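Side-chain contacts in hypothetical protein NMB0488 (Neisseria meningitidis, PDB 2GKP), which is of unknown function but is probably an immunity protein that neutralises a contact-dependent growth inhibition toxin: residues A14-N19 / L23-W28; P41-P46 / G55-Q60; R66-D71 / Q76-T81; Q86-W91 / K132-D137. All coordinates share one frame; numbering follows the deposited sequence. Where two conformers were deposited one is given.

Interaction 1 (A14-N19 / L23-W28)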
loop_
_atom_site.group_PDB
_atom_site.type_symbol
_atom_site.label_atom_id
_atom_site.label_comp_id
_atom_site.label_asym_id
_atom_site.label_seq_id
_atom_site.Cartn_x
_atom_site.Cartn_y
_atom_site.Cartn_z
ATOM N N ALA A 14 1.602 1.519 -4.464
ATOM C CA ALA A 14 1.795 1.454 -3.022
ATOM C C ALA A 14 0.492 1.135 -2.356
ATOM O O ALA A 14 -0.563 1.206 -2.964
ATOM C CB ALA A 14 2.371 2.796 -2.437
ATOM N N GLY A 15 0.576 0.756 -1.081
ATOM C CA GLY A 15 -0.617 0.466 -0.309
ATOM C C GLY A 15 -0.644 1.237 1.007
ATOM O O GLY A 15 0.407 1.596 1.552
ATOM N N TYR A 16 -1.855 1.434 1.506
ATOM C CA TYR A 16 -2.099 2.209 2.725
ATOM C C TYR A 16 -3.168 1.445 3.475
ATOM O O TYR A 16 -4.350 1.458 3.089
ATOM C CB TYR A 16 -2.546 3.647 2.366
ATOM C CG TYR A 16 -3.085 4.500 3.499
ATOM C CD1 TYR A 16 -2.336 4.745 4.644
ATOM C CD2 TYR A 16 -4.325 5.120 3.391
ATOM C CE1 TYR A 16 -2.837 5.571 5.674
ATOM C CE2 TYR A 16 -4.841 5.930 4.423
ATOM C CZ TYR A 16 -4.090 6.141 5.554
ATOM O OH TYR A 16 -4.585 6.954 6.558
ATOM N N LYS A 17 -2.735 0.728 4.517
ATOM C CA LYS A 17 -3.649 -0.055 5.364
ATOM C C LYS A 17 -3.822 0.593 6.723
ATOM O O LYS A 17 -2.946 1.342 7.162
ATOM C CB LYS A 17 -3.144 -1.487 5.540
ATOM C CG LYS A 17 -3.419 -2.324 4.303
ATOM C CD LYS A 17 -2.712 -3.650 4.357
ATOM C CE LYS A 17 -3.258 -4.629 3.296
ATOM N NZ LYS A 17 -3.096 -4.064 1.917
ATOM N N ALA A 18 -4.956 0.336 7.390
ATOM C CA ALA A 18 -5.220 0.995 8.680
ATOM C C ALA A 18 -6.075 0.123 9.513
ATOM O O ALA A 18 -7.101 -0.362 9.032
ATOM C CB ALA A 18 -5.943 2.336 8.472
ATOM N N ASN A 19 -5.698 -0.035 10.777
ATOM C CA ASN A 19 -6.572 -0.709 11.739
ATOM C C ASN A 19 -6.687 0.147 12.986
ATOM O O ASN A 19 -6.358 1.343 12.938
ATOM C CB ASN A 19 -6.143 -2.189 11.974
ATOM C CG ASN A 19 -4.812 -2.349 12.716
ATOM O OD1 ASN A 19 -4.282 -3.494 12.858
ATOM N ND2 ASN A 19 -4.288 -1.245 13.232
ATOM N N LEU A 23 -1.611 3.153 11.039
ATOM C CA LEU A 23 -1.523 3.219 9.566
ATOM C C LEU A 23 -0.253 2.483 9.116
ATOM O O LEU A 23 0.748 2.542 9.823
ATOM C CB LEU A 23 -1.455 4.674 9.080
ATOM C CG LEU A 23 -2.409 5.663 9.748
ATOM C CD1 LEU A 23 -2.180 7.064 9.185
ATOM C CD2 LEU A 23 -3.856 5.229 9.517
ATOM N N ILE A 24 -0.320 1.763 7.990
ATOM C CA ILE A 24 0.779 0.914 7.546
ATOM C C ILE A 24 0.942 1.186 6.055
ATOM O O ILE A 24 0.089 0.830 5.247
ATOM C CB ILE A 24 0.477 -0.578 7.829
ATOM C CG1 ILE A 24 0.049 -0.788 9.298
ATOM C CG2 ILE A 24 1.716 -1.402 7.464
ATOM C CD1 ILE A 24 -1.002 -1.819 9.493
ATOM N N ILE A 25 2.038 1.861 5.688
ATOM C CA ILE A 25 2.239 2.288 4.307
ATOM C C ILE A 25 3.299 1.374 3.700
ATOM O O ILE A 25 4.343 1.096 4.310
ATOM C CB ILE A 25 2.728 3.742 4.241
ATOM C CG1 ILE A 25 1.715 4.709 4.841
ATOM C CG2 ILE A 25 3.066 4.109 2.805
ATOM C CD1 ILE A 25 0.380 4.452 4.524
ATOM N N GLN A 26 3.023 0.886 2.499
ATOM C CA GLN A 26 3.873 -0.132 1.922
ATOM C C GLN A 26 4.141 0.117 0.440
ATOM O O GLN A 26 3.201 0.282 -0.334
ATOM C CB GLN A 26 3.120 -1.482 2.079
ATOM C CG GLN A 26 3.781 -2.718 1.504
ATOM C CD GLN A 26 5.049 -3.032 2.252
ATOM O OE1 GLN A 26 5.041 -3.180 3.484
ATOM N NE2 GLN A 26 6.133 -3.148 1.523
ATOM N N THR A 27 5.401 0.015 0.018
ATOM C CA THR A 27 5.722 -0.037 -1.419
ATOM C C THR A 27 5.217 -1.340 -2.049
ATOM O O THR A 27 5.346 -2.400 -1.443
ATOM C CB THR A 27 7.257 -0.005 -1.599
ATOM O OG1 THR A 27 7.716 1.271 -1.161
ATOM C CG2 THR A 27 7.668 -0.185 -3.078
ATOM N N TRP A 28 4.636 -1.236 -3.252
ATOM C CA TRP A 28 4.281 -2.410 -4.062
ATOM C C TRP A 28 5.190 -2.443 -5.293
ATOM O O TRP A 28 5.683 -1.394 -5.752
ATOM C CB TRP A 28 2.829 -2.256 -4.525
ATOM C CG TRP A 28 1.778 -2.510 -3.497
ATOM C CD1 TRP A 28 1.873 -2.327 -2.126
ATOM C CD2 TRP A 28 0.444 -2.914 -3.750
ATOM N NE1 TRP A 28 0.670 -2.647 -1.520
ATOM C CE2 TRP A 28 -0.221 -2.999 -2.492
ATOM C CE3 TRP A 28 -0.258 -3.253 -4.917
ATOM C CZ2 TRP A 28 -1.544 -3.414 -2.379
ATOM C CZ3 TRP A 28 -1.595 -3.644 -4.796
ATOM C CH2 TRP A 28 -2.212 -3.721 -3.533
#
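One face of the Trp-28 indole lies over the backbone of Ala-14, with CD1 of Trp-28 3.7 Å from C of Ala-14. Gly-15, with no side chain to stand in the way, brings its N and CA close to NE1 of the indole, oblique to the ring. The Tyr-16 ring takes its neighbours differently: CD1 of Leu-23 sits at its edge, in the ring plane, and CB of Leu-23 is 3.8 Å from CE1 of Tyr-16. With CG anti to the backbone N (chi1 169°), the phenol leans over the sheet toward Leu-23. There CD2 of Leu-23 touches both OH of Tyr-16 (3.5 Å) and CB of Ala-18 (3.7 Å). This is a regular antiparallel beta hairpin. Gly-15 with Gln-26 and Lys-17 with Ile-24 are its hydrogen-bonded pairs, the straightest bond running from Lys-17 N to Ile-24 O (2.9 Å, 175° at the hydrogen). On the face bearing Lys-17, the ammonium group is bonded to Ser-113 and makes a cation-pi contact with Trp-136. Strands 112-119 and 34-45 flank the hairpin within the antiparallel sheet, and helix 51-63 covers the face of Tyr-16 and Ile-25 through Leu-54, Val-58 and Ala-61.

Interaction 2 (P41-P46 / G55-Q60)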
loop_
_atom_site.group_PDB
_atom_site.type_symbol
_atom_site.label_atom_id
_atom_site.label_comp_id
_atom_site.label_asym_id
_atom_site.label_seq_id
_atom_site.Cartn_x
_atom_site.Cartn_y
_atom_site.Cartn_z
ATOM N N PRO A 41 10.423 -2.423 4.114
ATOM C CA PRO A 41 9.604 -2.730 5.285
ATOM C C PRO A 41 8.404 -1.801 5.356
ATOM O O PRO A 41 8.456 -0.708 4.798
ATOM C CB PRO A 41 10.551 -2.457 6.463
ATOM C CG PRO A 41 11.493 -1.463 5.948
ATOM C CD PRO A 41 11.706 -1.808 4.497
ATOM N N PRO A 42 7.336 -2.237 6.036
ATOM C CA PRO A 42 6.218 -1.345 6.182
ATOM C C PRO A 42 6.605 -0.119 7.016
ATOM O O PRO A 42 7.415 -0.214 7.935
ATOM C CB PRO A 42 5.217 -2.167 7.004
ATOM C CG PRO A 42 5.611 -3.490 6.974
ATOM C CD PRO A 42 7.100 -3.508 6.746
ATOM N N HIS A 43 6.001 1.013 6.696
ATOM C CA HIS A 43 6.163 2.215 7.491
ATOM C C HIS A 43 4.939 2.395 8.369
ATOM O O HIS A 43 3.843 2.577 7.840
ATOM C CB HIS A 43 6.297 3.402 6.542
ATOM C CG HIS A 43 6.971 4.585 7.137
ATOM N ND1 HIS A 43 6.509 5.239 8.257
ATOM C CD2 HIS A 43 8.061 5.276 6.721
ATOM C CE1 HIS A 43 7.296 6.266 8.521
ATOM N NE2 HIS A 43 8.252 6.303 7.608
ATOM N N ILE A 44 5.123 2.306 9.687
ATOM C CA ILE A 44 4.015 2.389 10.619
ATOM C C ILE A 44 3.854 3.802 11.133
ATOM O O ILE A 44 4.846 4.437 11.450
ATOM C CB ILE A 44 4.247 1.417 11.815
ATOM C CG1 ILE A 44 4.237 -0.023 11.272
ATOM C CG2 ILE A 44 3.216 1.670 12.962
ATOM C CD1 ILE A 44 4.615 -1.085 12.289
ATOM N N LEU A 45 2.614 4.283 11.184
ATOM C CA LEU A 45 2.336 5.650 11.617
ATOM C C LEU A 45 1.147 5.681 12.560
ATOM O O LEU A 45 0.310 4.798 12.518
ATOM C CB LEU A 45 1.943 6.550 10.423
ATOM C CG LEU A 45 3.034 6.851 9.392
ATOM C CD1 LEU A 45 2.424 7.577 8.220
ATOM C CD2 LEU A 45 4.122 7.735 10.017
ATOM N N PRO A 46 1.079 6.698 13.445
ATOM C CA PRO A 46 -0.129 6.880 14.264
ATOM C C PRO A 46 -1.333 7.285 13.433
ATOM O O PRO A 46 -1.195 7.843 12.339
ATOM C CB PRO A 46 0.252 7.985 15.254
ATOM C CG PRO A 46 1.333 8.765 14.472
ATOM C CD PRO A 46 2.118 7.713 13.695
ATOM N N GLY A 55 1.103 12.157 3.266
ATOM C CA GLY A 55 1.405 12.338 1.823
ATOM C C GLY A 55 2.865 12.043 1.463
ATOM O O GLY A 55 3.178 11.295 0.495
ATOM N N THR A 56 3.795 12.600 2.236
ATOM C CA THR A 56 5.223 12.334 2.004
ATOM C C THR A 56 5.584 10.866 2.125
ATOM O O THR A 56 6.391 10.338 1.350
ATOM C CB THR A 56 6.072 13.210 2.953
ATOM O OG1 THR A 56 5.832 14.577 2.622
ATOM C CG2 THR A 56 7.570 12.918 2.865
ATOM N N THR A 57 5.020 10.194 3.123
ATOM C CA THR A 57 5.358 8.793 3.318
ATOM C C THR A 57 4.857 7.971 2.132
ATOM O O THR A 57 5.555 7.083 1.682
ATOM C CB THR A 57 4.744 8.269 4.667
ATOM O OG1 THR A 57 5.216 9.121 5.722
ATOM C CG2 THR A 57 5.150 6.833 4.954
ATOM N N VAL A 58 3.651 8.256 1.642
ATOM C CA VAL A 58 3.131 7.502 0.491
ATOM C C VAL A 58 3.924 7.842 -0.771
ATOM O O VAL A 58 4.289 6.933 -1.552
ATOM C CB VAL A 58 1.607 7.703 0.324
ATOM C CG1 VAL A 58 1.124 7.169 -1.023
ATOM C CG2 VAL A 58 0.906 6.964 1.450
ATOM N N LEU A 59 4.282 9.111 -0.952
ATOM C CA LEU A 59 5.181 9.439 -2.103
ATOM C C LEU A 59 6.525 8.695 -2.032
ATOM O O LEU A 59 7.045 8.207 -3.069
ATOM C CB LEU A 59 5.405 10.949 -2.238
ATOM C CG LEU A 59 4.173 11.723 -2.684
ATOM C CD1 LEU A 59 4.375 13.222 -2.403
ATOM C CD2 LEU A 59 3.871 11.501 -4.176
ATOM N N GLN A 60 7.105 8.571 -0.824
ATOM C CA GLN A 60 8.358 7.836 -0.670
ATOM C C GLN A 60 8.139 6.358 -1.023
ATOM O O GLN A 60 8.963 5.694 -1.640
ATOM C CB GLN A 60 8.880 7.985 0.770
ATOM C CG GLN A 60 9.376 9.416 1.076
ATOM C CD GLN A 60 9.641 9.731 2.556
ATOM O OE1 GLN A 60 9.168 9.049 3.487
ATOM N NE2 GLN A 60 10.422 10.792 2.771
#
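His-43 meets Thr-57 along the length of its side chain, and a single methyl group, CG2 of Thr-57, does the touching. CB of His-43 is already 4.0 Å from that methyl. The next atom, CG, makes the closest approach at 3.6 Å from CG2 of Thr-57, and the ring then spreads beneath the methyl, CD2 a little nearer to it than ND1 and NE2 at the far end. The outcome is a CH-pi contact: CG2 of Thr-57 stands 3.8 Å from the centroid of the His-43 ring and 16° off its normal, over one face and displaced toward the rim. The two side chains cross at about a right angle. With chi1 at -56°, the threonine keeps OG1 beside its own backbone N, where it bonds to the carbonyl O of Thr-53 one helical turn earlier, and CG2 becomes the branch offered to the imidazole. Leu-45, two residues along the strand, reaches toward Thr-57 more loosely, CD1 of Leu-45 lying 4.1 Å from OG1 of Thr-57. No hydrogen bond joins the two segments. The contact lays helix 51-63 against strand 34-45, which pairs with strand 23-30 through His-43 and Leu-45, while helix 152-164 packs against Thr-56, Val-58 and Leu-59.

Interaction 3 (R66-D71 / Q76-T81)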
loop_
_atom_site.group_PDB
_atom_site.type_symbol
_atom_site.label_atom_id
_atom_site.label_comp_id
_atom_site.label_asym_id
_atom_site.label_seq_id
_atom_site.Cartn_x
_atom_site.Cartn_y
_atom_site.Cartn_z
ATOM N N ARG A 66 9.046 -1.044 -7.635
ATOM C CA ARG A 66 9.893 -1.622 -8.687
ATOM C C ARG A 66 9.017 -2.190 -9.809
ATOM O O ARG A 66 7.976 -2.841 -9.553
ATOM C CB ARG A 66 10.809 -2.721 -8.139
ATOM C CG ARG A 66 11.811 -2.238 -7.133
ATOM C CD ARG A 66 12.745 -3.392 -6.660
ATOM N NE ARG A 66 12.102 -4.439 -5.862
ATOM C CZ ARG A 66 12.583 -5.671 -5.686
ATOM N NH1 ARG A 66 13.705 -6.072 -6.297
ATOM N NH2 ARG A 66 11.957 -6.545 -4.919
ATOM N N THR A 67 9.426 -1.948 -11.056
ATOM C CA THR A 67 8.810 -2.625 -12.198
ATOM C C THR A 67 9.850 -3.565 -12.779
ATOM O O THR A 67 10.947 -3.134 -13.165
ATOM C CB THR A 67 8.363 -1.617 -13.277
ATOM O OG1 THR A 67 7.319 -0.791 -12.756
ATOM C CG2 THR A 67 7.840 -2.335 -14.529
ATOM N N PHE A 68 9.515 -4.845 -12.765
ATOM C CA PHE A 68 10.453 -5.862 -13.299
ATOM C C PHE A 68 10.327 -6.003 -14.800
ATOM O O PHE A 68 9.325 -5.617 -15.368
ATOM C CB PHE A 68 10.243 -7.219 -12.620
ATOM C CG PHE A 68 10.175 -7.125 -11.134
ATOM C CD1 PHE A 68 11.241 -6.578 -10.434
ATOM C CD2 PHE A 68 9.053 -7.550 -10.442
ATOM C CE1 PHE A 68 11.190 -6.456 -9.061
ATOM C CE2 PHE A 68 8.986 -7.414 -9.073
ATOM C CZ PHE A 68 10.051 -6.866 -8.384
ATOM N N VAL A 69 11.374 -6.551 -15.429
ATOM C CA VAL A 69 11.293 -7.096 -16.777
ATOM C C VAL A 69 10.725 -8.505 -16.601
ATOM O O VAL A 69 11.186 -9.274 -15.763
ATOM C CB VAL A 69 12.704 -7.116 -17.413
ATOM C CG1 VAL A 69 12.713 -7.996 -18.692
ATOM C CG2 VAL A 69 13.135 -5.684 -17.698
ATOM N N TYR A 70 9.685 -8.834 -17.358
ATOM C CA TYR A 70 9.038 -10.135 -17.241
ATOM C C TYR A 70 10.053 -11.288 -17.377
ATOM O O TYR A 70 10.904 -11.282 -18.275
ATOM C CB TYR A 70 7.967 -10.282 -18.332
ATOM C CG TYR A 70 7.253 -11.615 -18.250
ATOM C CD1 TYR A 70 6.300 -11.849 -17.255
ATOM C CD2 TYR A 70 7.516 -12.632 -19.181
ATOM C CE1 TYR A 70 5.618 -13.056 -17.171
ATOM C CE2 TYR A 70 6.857 -13.831 -19.085
ATOM C CZ TYR A 70 5.896 -14.035 -18.104
ATOM O OH TYR A 70 5.248 -15.251 -18.015
ATOM N N ASP A 71 9.998 -12.232 -16.440
ATOM C CA ASP A 71 10.943 -13.366 -16.435
ATOM C C ASP A 71 12.381 -13.052 -16.102
ATOM O O ASP A 71 13.267 -13.920 -16.297
ATOM C CB ASP A 71 10.908 -14.032 -17.789
ATOM C CG ASP A 71 10.188 -15.301 -17.766
ATOM O OD1 ASP A 71 9.533 -15.614 -16.752
ATOM O OD2 ASP A 71 10.284 -15.996 -18.796
ATOM N N GLN A 76 10.775 -13.537 -11.532
ATOM C CA GLN A 76 10.478 -14.907 -11.132
ATOM C C GLN A 76 10.437 -15.054 -9.603
ATOM O O GLN A 76 9.528 -15.699 -9.040
ATOM C CB GLN A 76 11.508 -15.871 -11.727
ATOM C CG GLN A 76 11.450 -15.957 -13.249
ATOM C CD GLN A 76 12.604 -16.795 -13.751
ATOM O OE1 GLN A 76 12.960 -17.785 -13.118
ATOM N NE2 GLN A 76 13.222 -16.384 -14.857
ATOM N N ASP A 77 11.423 -14.448 -8.939
ATOM C CA ASP A 77 11.494 -14.476 -7.473
ATOM C C ASP A 77 10.273 -13.833 -6.826
ATOM O O ASP A 77 9.683 -14.410 -5.875
ATOM C CB ASP A 77 12.788 -13.807 -6.984
ATOM C CG ASP A 77 12.968 -13.924 -5.482
ATOM O OD1 ASP A 77 13.640 -14.865 -5.012
ATOM O OD2 ASP A 77 12.434 -13.073 -4.784
ATOM N N PHE A 78 9.891 -12.675 -7.370
ATOM C CA PHE A 78 8.756 -11.924 -6.820
ATOM C C PHE A 78 7.426 -12.663 -6.924
ATOM O O PHE A 78 6.577 -12.572 -6.034
ATOM C CB PHE A 78 8.647 -10.551 -7.486
ATOM C CG PHE A 78 7.719 -9.611 -6.760
ATOM C CD1 PHE A 78 8.122 -8.973 -5.586
ATOM C CD2 PHE A 78 6.463 -9.334 -7.262
ATOM C CE1 PHE A 78 7.258 -8.089 -4.937
ATOM C CE2 PHE A 78 5.589 -8.472 -6.599
ATOM C CZ PHE A 78 6.000 -7.862 -5.439
ATOM N N PHE A 79 7.255 -13.428 -8.010
ATOM C CA PHE A 79 5.973 -14.095 -8.243
ATOM C C PHE A 79 5.975 -15.595 -7.901
ATOM O O PHE A 79 4.988 -16.293 -8.110
ATOM C CB PHE A 79 5.466 -13.812 -9.672
ATOM C CG PHE A 79 4.983 -12.382 -9.866
ATOM C CD1 PHE A 79 3.702 -12.026 -9.454
ATOM C CD2 PHE A 79 5.789 -11.399 -10.431
ATOM C CE1 PHE A 79 3.245 -10.732 -9.622
ATOM C CE2 PHE A 79 5.323 -10.067 -10.591
ATOM C CZ PHE A 79 4.059 -9.754 -10.186
ATOM N N ASP A 80 7.098 -16.072 -7.353
ATOM C CA ASP A 80 7.205 -17.467 -6.918
ATOM C C ASP A 80 6.241 -17.735 -5.779
ATOM O O ASP A 80 6.269 -17.025 -4.787
ATOM C CB ASP A 80 8.613 -17.766 -6.414
ATOM C CG ASP A 80 8.798 -19.240 -6.026
ATOM O OD1 ASP A 80 8.736 -20.131 -6.921
ATOM O OD2 ASP A 80 8.970 -19.521 -4.819
ATOM N N THR A 81 5.421 -18.770 -5.915
ATOM C CA THR A 81 4.364 -19.082 -4.955
ATOM C C THR A 81 4.892 -19.264 -3.528
ATOM O O THR A 81 4.387 -18.658 -2.581
ATOM C CB THR A 81 3.581 -20.319 -5.420
ATOM O OG1 THR A 81 3.001 -20.018 -6.709
ATOM C CG2 THR A 81 2.474 -20.667 -4.436
#
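Asp-71 and Gln-76 bring the two segments closest, their CA atoms 5.5 Å apart, whereas those of Phe-68 and Phe-78 are 9.0 Å apart. Residues 66-71 are irregular chain that ends in a positive phi (70°) at Asp-71; the segment from Gln-76 starts out helical, and Asp-80 is the N-cap of the next helix. In the wider part of the gap, two phenyl rings fill the distance. CE2 of Phe-68 reaches over one face of the Phe-78 ring, 3.4 Å from CG of Phe-78, and the ring planes are inclined at 53°, an oblique pairing. Phe-78 projects toward the loop with its CG anti to the backbone N (chi1 -167°). CE1 of Phe-68 lies over the centre of the Arg-66 guanidinium, whose NE forms a salt bridge with Asp-37. At the narrow end, the extended side chain of Gln-76 brings NE2 to within 2.9 Å of the carbonyl O of Asp-71. The donor sits above the carbonyl plane, while the acceptor stays close to the glutamine amide plane. The contact thus divides into a buried aromatic part and an exposed polar part, where this bond joins Asp-75 OD2, which takes Asp-71 N, in holding the turn, and solvent probably competes.

Interaction 4 (Q86-W91 / K132-D137)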
loop_
_atom_site.group_PDB
_atom_site.type_symbol
_atom_site.label_atom_id
_atom_site.label_comp_id
_atom_site.label_asym_id
_atom_site.label_seq_id
_atom_site.Cartn_x
_atom_site.Cartn_y
_atom_site.Cartn_z
ATOM N N GLN A 86 6.193 -17.408 2.106
ATOM C CA GLN A 86 7.133 -17.248 3.201
ATOM C C GLN A 86 7.249 -15.754 3.555
ATOM O O GLN A 86 7.251 -15.402 4.740
ATOM C CB GLN A 86 8.485 -17.893 2.836
ATOM C CG GLN A 86 9.686 -17.482 3.692
ATOM C CD GLN A 86 10.475 -16.329 3.070
ATOM O OE1 GLN A 86 10.661 -15.281 3.695
ATOM N NE2 GLN A 86 10.931 -16.515 1.825
ATOM N N ARG A 87 7.320 -14.878 2.558
ATOM C CA ARG A 87 7.475 -13.446 2.835
ATOM C C ARG A 87 6.217 -12.884 3.474
ATOM O O ARG A 87 6.289 -11.967 4.326
ATOM C CB ARG A 87 7.807 -12.644 1.582
ATOM C CG ARG A 87 9.223 -12.873 1.070
ATOM C CD ARG A 87 9.500 -12.000 -0.144
ATOM N NE ARG A 87 8.674 -12.340 -1.302
ATOM C CZ ARG A 87 9.117 -12.933 -2.410
ATOM N NH1 ARG A 87 10.392 -13.266 -2.520
ATOM N NH2 ARG A 87 8.276 -13.167 -3.405
ATOM N N TYR A 88 5.064 -13.434 3.098
ATOM C CA TYR A 88 3.779 -12.986 3.632
ATOM C C TYR A 88 3.686 -13.361 5.105
ATOM O O TYR A 88 3.273 -12.548 5.976
ATOM C CB TYR A 88 2.606 -13.642 2.844
ATOM C CG TYR A 88 1.259 -13.220 3.411
ATOM C CD1 TYR A 88 0.803 -11.928 3.211
ATOM C CD2 TYR A 88 0.480 -14.095 4.167
ATOM C CE1 TYR A 88 -0.415 -11.501 3.734
ATOM C CE2 TYR A 88 -0.742 -13.655 4.728
ATOM C CZ TYR A 88 -1.162 -12.363 4.497
ATOM O OH TYR A 88 -2.356 -11.877 4.993
ATOM N N GLU A 89 4.015 -14.605 5.417
ATOM C CA GLU A 89 3.961 -15.052 6.815
ATOM C C GLU A 89 4.961 -14.276 7.687
ATOM O O GLU A 89 4.643 -13.904 8.829
ATOM C CB GLU A 89 4.179 -16.572 6.882
ATOM C CG GLU A 89 2.951 -17.352 6.363
ATOM C CD GLU A 89 1.656 -17.033 7.120
ATOM O OE1 GLU A 89 1.675 -17.064 8.360
ATOM O OE2 GLU A 89 0.609 -16.772 6.464
ATOM N N ASP A 90 6.141 -13.982 7.143
ATOM C CA ASP A 90 7.074 -13.151 7.885
ATOM C C ASP A 90 6.486 -11.763 8.130
ATOM O O ASP A 90 6.654 -11.217 9.211
ATOM C CB ASP A 90 8.426 -13.102 7.178
ATOM C CG ASP A 90 9.169 -14.438 7.230
ATOM O OD1 ASP A 90 8.768 -15.335 8.006
ATOM O OD2 ASP A 90 10.173 -14.578 6.506
ATOM N N TRP A 91 5.805 -11.190 7.136
ATOM C CA TRP A 91 5.188 -9.861 7.275
ATOM C C TRP A 91 4.150 -9.876 8.347
ATOM O O TRP A 91 4.098 -8.953 9.174
ATOM C CB TRP A 91 4.581 -9.425 5.921
ATOM C CG TRP A 91 3.737 -8.172 5.946
ATOM C CD1 TRP A 91 4.187 -6.903 5.919
ATOM C CD2 TRP A 91 2.307 -8.111 5.976
ATOM N NE1 TRP A 91 3.120 -6.030 5.940
ATOM C CE2 TRP A 91 1.957 -6.759 5.924
ATOM C CE3 TRP A 91 1.293 -9.076 5.942
ATOM C CZ2 TRP A 91 0.639 -6.333 5.968
ATOM C CZ3 TRP A 91 -0.017 -8.651 5.962
ATOM C CH2 TRP A 91 -0.339 -7.293 5.950
ATOM N N LYS A 132 -12.680 -10.555 3.142
ATOM C CA LYS A 132 -12.298 -11.743 3.860
ATOM C C LYS A 132 -11.321 -11.335 4.935
ATOM O O LYS A 132 -10.796 -10.236 4.873
ATOM C CB LYS A 132 -11.645 -12.742 2.908
ATOM C CG LYS A 132 -12.633 -13.435 1.980
ATOM C CD LYS A 132 -12.077 -14.586 1.170
ATOM C CE LYS A 132 -13.216 -15.113 0.281
ATOM N NZ LYS A 132 -12.617 -16.190 -0.628
ATOM N N LEU A 133 -11.021 -12.244 5.865
ATOM C CA LEU A 133 -10.188 -11.902 6.993
ATOM C C LEU A 133 -8.901 -11.187 6.541
ATOM O O LEU A 133 -8.513 -10.144 7.074
ATOM C CB LEU A 133 -9.917 -13.162 7.882
ATOM C CG LEU A 133 -11.179 -13.957 8.393
ATOM C CD1 LEU A 133 -10.955 -15.406 8.923
ATOM C CD2 LEU A 133 -12.048 -13.137 9.389
ATOM N N GLU A 134 -8.238 -11.744 5.527
ATOM C CA GLU A 134 -6.952 -11.218 5.039
ATOM C C GLU A 134 -7.004 -10.826 3.561
ATOM O O GLU A 134 -6.015 -10.994 2.819
ATOM C CB GLU A 134 -5.813 -12.212 5.304
ATOM C CG GLU A 134 -5.748 -12.559 6.810
ATOM C CD GLU A 134 -4.633 -13.511 7.208
ATOM O OE1 GLU A 134 -3.655 -13.698 6.466
ATOM O OE2 GLU A 134 -4.752 -14.111 8.303
ATOM N N ALA A 135 -8.132 -10.323 3.097
ATOM C CA ALA A 135 -8.240 -9.901 1.697
ATOM C C ALA A 135 -9.211 -8.759 1.497
ATOM O O ALA A 135 -10.146 -8.608 2.252
ATOM C CB ALA A 135 -8.600 -11.071 0.825
ATOM N N TRP A 136 -8.944 -7.959 0.467
ATOM C CA TRP A 136 -9.687 -6.741 0.194
ATOM C C TRP A 136 -9.995 -6.693 -1.279
ATOM O O TRP A 136 -9.091 -6.976 -2.093
ATOM C CB TRP A 136 -8.808 -5.522 0.560
ATOM C CG TRP A 136 -8.457 -5.513 2.024
ATOM C CD1 TRP A 136 -9.192 -4.894 3.021
ATOM C CD2 TRP A 136 -7.370 -6.176 2.675
ATOM N NE1 TRP A 136 -8.591 -5.094 4.229
ATOM C CE2 TRP A 136 -7.486 -5.894 4.065
ATOM C CE3 TRP A 136 -6.293 -6.951 2.217
ATOM C CZ2 TRP A 136 -6.590 -6.395 5.014
ATOM C CZ3 TRP A 136 -5.388 -7.453 3.155
ATOM C CH2 TRP A 136 -5.557 -7.179 4.547
ATOM N N ASP A 137 -11.218 -6.346 -1.644
ATOM C CA ASP A 137 -11.656 -6.309 -3.031
ATOM C C ASP A 137 -12.152 -4.901 -3.326
ATOM O O ASP A 137 -12.542 -4.120 -2.430
ATOM C CB ASP A 137 -12.824 -7.288 -3.266
ATOM C CG ASP A 137 -12.385 -8.752 -3.411
ATOM O OD1 ASP A 137 -11.175 -9.073 -3.537
ATOM O OD2 ASP A 137 -13.284 -9.619 -3.399
HETATM O O HOH W 1 -3.428 -10.035 3.435
#
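Tyr-88 and Glu-134 account for most of this contact, in which helix 81-99 meets the two-residue turn (Leu-133, Glu-134) of the beta hairpin formed by strands 122-132 and 135-138. The turn is closed by the backbone bond from Ala-135 N to Lys-132 O. With CG anti to the backbone N (chi1 178°), the Tyr-88 ring projects from the helix and presents its phenol end to the turn. OH of Tyr-88 donates to OE1 of Glu-134 at 2.7 Å, meeting it on its anti side, 29° out of the carboxylate plane. That oxygen lies at the edge of the phenol, in the ring plane, and ring and carboxylate are turned 34° against each other. The other oxygen, OE2, forms a salt bridge with Arg-104, which also pairs with Glu-89; this shared arginine probably offsets the nearness of the two acids. Phe-108 touches both Tyr-88 and Glu-134. One water completes the bridge, donating to OH of Tyr-88 at 2.6 Å and to the backbone O of Glu-134 at 2.8 Å.

From the N terminus, interaction 1 closes the four-residue connection of a beta hairpin, interaction 2 closes the short connection from strand 34-45 into helix 51-63, and interaction 3 closes the turn into helix 73-79. Interaction 4 spans the longest gap, forty residues between segments 86-91 and 132-137. The four follow in series, with none nesting or crossing. Interactions 1 and 2 share a sheet seam, where Leu-23 and Ile-25 pair with Leu-45 and His-43. Interaction 4 returns to that sheet as Trp-136 meets Lys-17 and Trp-91 meets Pro-42, and the Asp-77 to Arg-87 salt bridge ties the peripheral interaction 3 to interaction 4.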